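TetR family transcription regulator (Marinobacter aquaeolei, PDB 3PAS) probably binds regulatory DNA and controls transcription through an N-terminal helix-turn-helix domain, as TetR family members generally do. Local coordinates at residues Val21-Phe26 with Arg104-Phe109. Residues are numbered along the deposited sequence; the frame is centred on the assembly and turned at random.
With ACT (acetate ion), chain M.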
loop_
_atom_site.group_PDB
_atom_site.type_symbol
_atom_site.label_atom_id
_atom_site.label_comp_id
_atom_site.label_asym_id
_atom_site.label_seq_id
_atom_site.Cartn_x
_atom_site.Cartn_y
_atom_site.Cartn_z
ATOM N N VAL B 21 -12.917 -3.265 14.817
ATOM C CA VAL B 21 -11.586 -2.701 14.582
ATOM C C VAL B 21 -11.454 -2.284 13.107
ATOM O O VAL B 21 -10.904 -1.189 12.804
ATOM C CB VAL B 21 -10.471 -3.640 15.000
ATOM C CG1 VAL B 21 -9.095 -3.097 14.529
ATOM C CG2 VAL B 21 -10.504 -3.861 16.538
ATOM N N ALA B 22 -11.954 -3.133 12.197
ATOM C CA ALA B 22 -11.867 -2.793 10.778
ATOM C C ALA B 22 -12.621 -1.479 10.559
ATOM O O ALA B 22 -12.161 -0.634 9.824
ATOM C CB ALA B 22 -12.413 -3.952 9.861
ATOM N N ASP B 23 -13.766 -1.303 11.186
ATOM C CA ASP B 23 -14.529 -0.063 11.014
ATOM C C ASP B 23 -14.025 1.166 11.764
ATOM O O ASP B 23 -14.067 2.278 11.213
ATOM C CB ASP B 23 -15.965 -0.255 11.431
ATOM C CG ASP B 23 -16.766 -1.118 10.452
ATOM O OD1 ASP B 23 -16.213 -1.616 9.442
ATOM O OD2 ASP B 23 -17.961 -1.294 10.745
ATOM N N HIS B 24 -13.580 0.990 13.016
ATOM C CA HIS B 24 -13.292 2.130 13.903
ATOM C C HIS B 24 -11.861 2.181 14.469
ATOM O O HIS B 24 -11.495 3.159 15.109
ATOM C CB HIS B 24 -14.318 2.136 15.050
ATOM C CG HIS B 24 -15.738 2.120 14.576
ATOM N ND1 HIS B 24 -16.500 0.970 14.535
ATOM C CD2 HIS B 24 -16.525 3.108 14.086
ATOM C CE1 HIS B 24 -17.701 1.259 14.067
ATOM N NE2 HIS B 24 -17.737 2.544 13.771
ATOM N N GLY B 25 -11.050 1.162 14.213
ATOM C CA GLY B 25 -9.647 1.121 14.698
ATOM C C GLY B 25 -9.590 0.601 16.139
ATOM O O GLY B 25 -10.639 0.382 16.799
ATOM N N PHE B 26 -8.379 0.365 16.624
ATOM C CA PHE B 26 -8.210 -0.236 17.972
ATOM C C PHE B 26 -8.643 0.608 19.148
ATOM O O PHE B 26 -9.349 0.149 20.055
ATOM C CB PHE B 26 -6.729 -0.602 18.191
ATOM C CG PHE B 26 -6.270 -1.784 17.385
ATOM C CD1 PHE B 26 -6.887 -3.010 17.537
ATOM C CD2 PHE B 26 -5.194 -1.678 16.506
ATOM C CE1 PHE B 26 -6.467 -4.122 16.808
ATOM C CE2 PHE B 26 -4.758 -2.749 15.788
ATOM C CZ PHE B 26 -5.388 -3.993 15.935
ATOM N N ARG B 104 -8.349 -6.076 6.302
ATOM C CA ARG B 104 -8.187 -4.796 7.029
ATOM C C ARG B 104 -7.730 -5.029 8.480
ATOM O O ARG B 104 -6.821 -4.337 8.967
ATOM C CB ARG B 104 -9.480 -4.019 6.982
ATOM C CG ARG B 104 -9.417 -2.665 7.607
ATOM C CD ARG B 104 -10.375 -1.729 6.890
ATOM N NE ARG B 104 -9.705 -0.456 6.699
ATOM C CZ ARG B 104 -8.690 -0.253 5.855
ATOM N NH1 ARG B 104 -8.203 -1.243 5.098
ATOM N NH2 ARG B 104 -8.147 0.955 5.772
ATOM N N TYR B 105 -8.342 -6.009 9.144
ATOM C CA TYR B 105 -7.903 -6.391 10.509
ATOM C C TYR B 105 -6.410 -6.791 10.498
ATOM O O TYR B 105 -5.615 -6.288 11.291
ATOM C CB TYR B 105 -8.772 -7.482 11.154
ATOM C CG TYR B 105 -8.419 -7.624 12.621
ATOM C CD1 TYR B 105 -9.021 -6.818 13.559
ATOM C CD2 TYR B 105 -7.358 -8.422 13.027
ATOM C CE1 TYR B 105 -8.682 -6.900 14.925
ATOM C CE2 TYR B 105 -6.984 -8.500 14.370
ATOM C CZ TYR B 105 -7.665 -7.727 15.313
ATOM O OH TYR B 105 -7.333 -7.771 16.645
ATOM N N HIS B 106 -6.025 -7.682 9.588
ATOM C CA HIS B 106 -4.622 -8.067 9.464
ATOM C C HIS B 106 -3.659 -6.843 9.285
ATOM O O HIS B 106 -2.651 -6.705 9.989
ATOM C CB HIS B 106 -4.448 -9.060 8.291
ATOM C CG HIS B 106 -3.037 -9.527 8.139
ATOM N ND1 HIS B 106 -2.101 -8.819 7.411
ATOM C CD2 HIS B 106 -2.380 -10.564 8.705
ATOM C CE1 HIS B 106 -0.931 -9.412 7.525
ATOM N NE2 HIS B 106 -1.077 -10.486 8.283
ATOM N N GLU B 107 -4.004 -5.976 8.344
ATOM C CA GLU B 107 -3.259 -4.737 8.055
ATOM C C GLU B 107 -3.233 -3.787 9.275
ATOM O O GLU B 107 -2.177 -3.304 9.666
ATOM C CB GLU B 107 -3.917 -4.036 6.860
ATOM C CG GLU B 107 -3.261 -2.706 6.362
ATOM C CD GLU B 107 -1.952 -2.928 5.622
ATOM O OE1 GLU B 107 -1.524 -4.103 5.481
ATOM O OE2 GLU B 107 -1.334 -1.909 5.200
ATOM N N THR B 108 -4.382 -3.527 9.880
ATOM C CA THR B 108 -4.415 -2.655 11.047
ATOM C C THR B 108 -3.529 -3.215 12.162
ATOM O O THR B 108 -2.733 -2.472 12.754
ATOM C CB THR B 108 -5.843 -2.464 11.618
ATOM O OG1 THR B 108 -6.678 -1.892 10.615
ATOM C CG2 THR B 108 -5.807 -1.481 12.814
ATOM N N PHE B 109 -3.644 -4.522 12.436
ATOM C CA PHE B 109 -2.872 -5.152 13.506
ATOM C C PHE B 109 -1.387 -5.153 13.222
ATOM O O PHE B 109 -0.577 -4.768 14.104
ATOM C CB PHE B 109 -3.320 -6.595 13.743
ATOM C CG PHE B 109 -2.774 -7.226 15.012
ATOM C CD1 PHE B 109 -1.507 -7.776 15.052
ATOM C CD2 PHE B 109 -3.564 -7.313 16.157
ATOM C CE1 PHE B 109 -0.998 -8.361 16.210
ATOM C CE2 PHE B 109 -3.059 -7.904 17.336
ATOM C CZ PHE B 109 -1.772 -8.429 17.353
HETATM C C ACT M . -9.215 -3.816 1.867
HETATM O O ACT M . -9.836 -3.037 1.108
HETATM O OXT ACT M . -9.243 -3.513 3.077
HETATM C CH3 ACT M . -8.475 -5.019 1.360
HETATM O O HOH W 1 -8.815 -0.548 10.901
#
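The interface between the DNA-binding and C-terminal domains of a TetR-family regulator is seen here, where the C-terminal end of helix 5-24 and the loop after it pack against helix 100-110. The nearest CA atoms are those of Ala22 and Tyr105, 5.4 Å apart; a methyl side chain suits so tight an approach, and Ala22 CB lies 4.0 Å from Arg104 CG. Next to it, Val21 CB rests 3.7 Å from Tyr105 CE1, at the edge of the phenol ring. Just after helix 5-24, Gly25 leaves helical geometry with a positive phi, which glycine accepts most readily, and the chain turns so that Phe26 reaches back to helix 100-110. The Phe26 ring fits among three residues there: its edge points to the face of Tyr105 in an offset edge-to-face pair (centroids 5.9 Å apart, planes at 82°), Phe26 CE2 is 3.4 Å from Thr108 CG2, and Phe26 CZ is 3.8 Å from Phe109 CD2. Thr108 serves both environments, as its methyl meets Phe26 while Thr108 OG1 lies 2.5 Å from a water that donates to Val21 O (2.9 Å); no direct hydrogen bond crosses the contact, and this water bridges it. Tyr105 OH hydrogen-bonds to Leu56 O, tying in helix 52-76, the long connection between the domains. Such packing of the first helix and the following turn on the C-terminal domain is characteristic of the all-helical TetR fold.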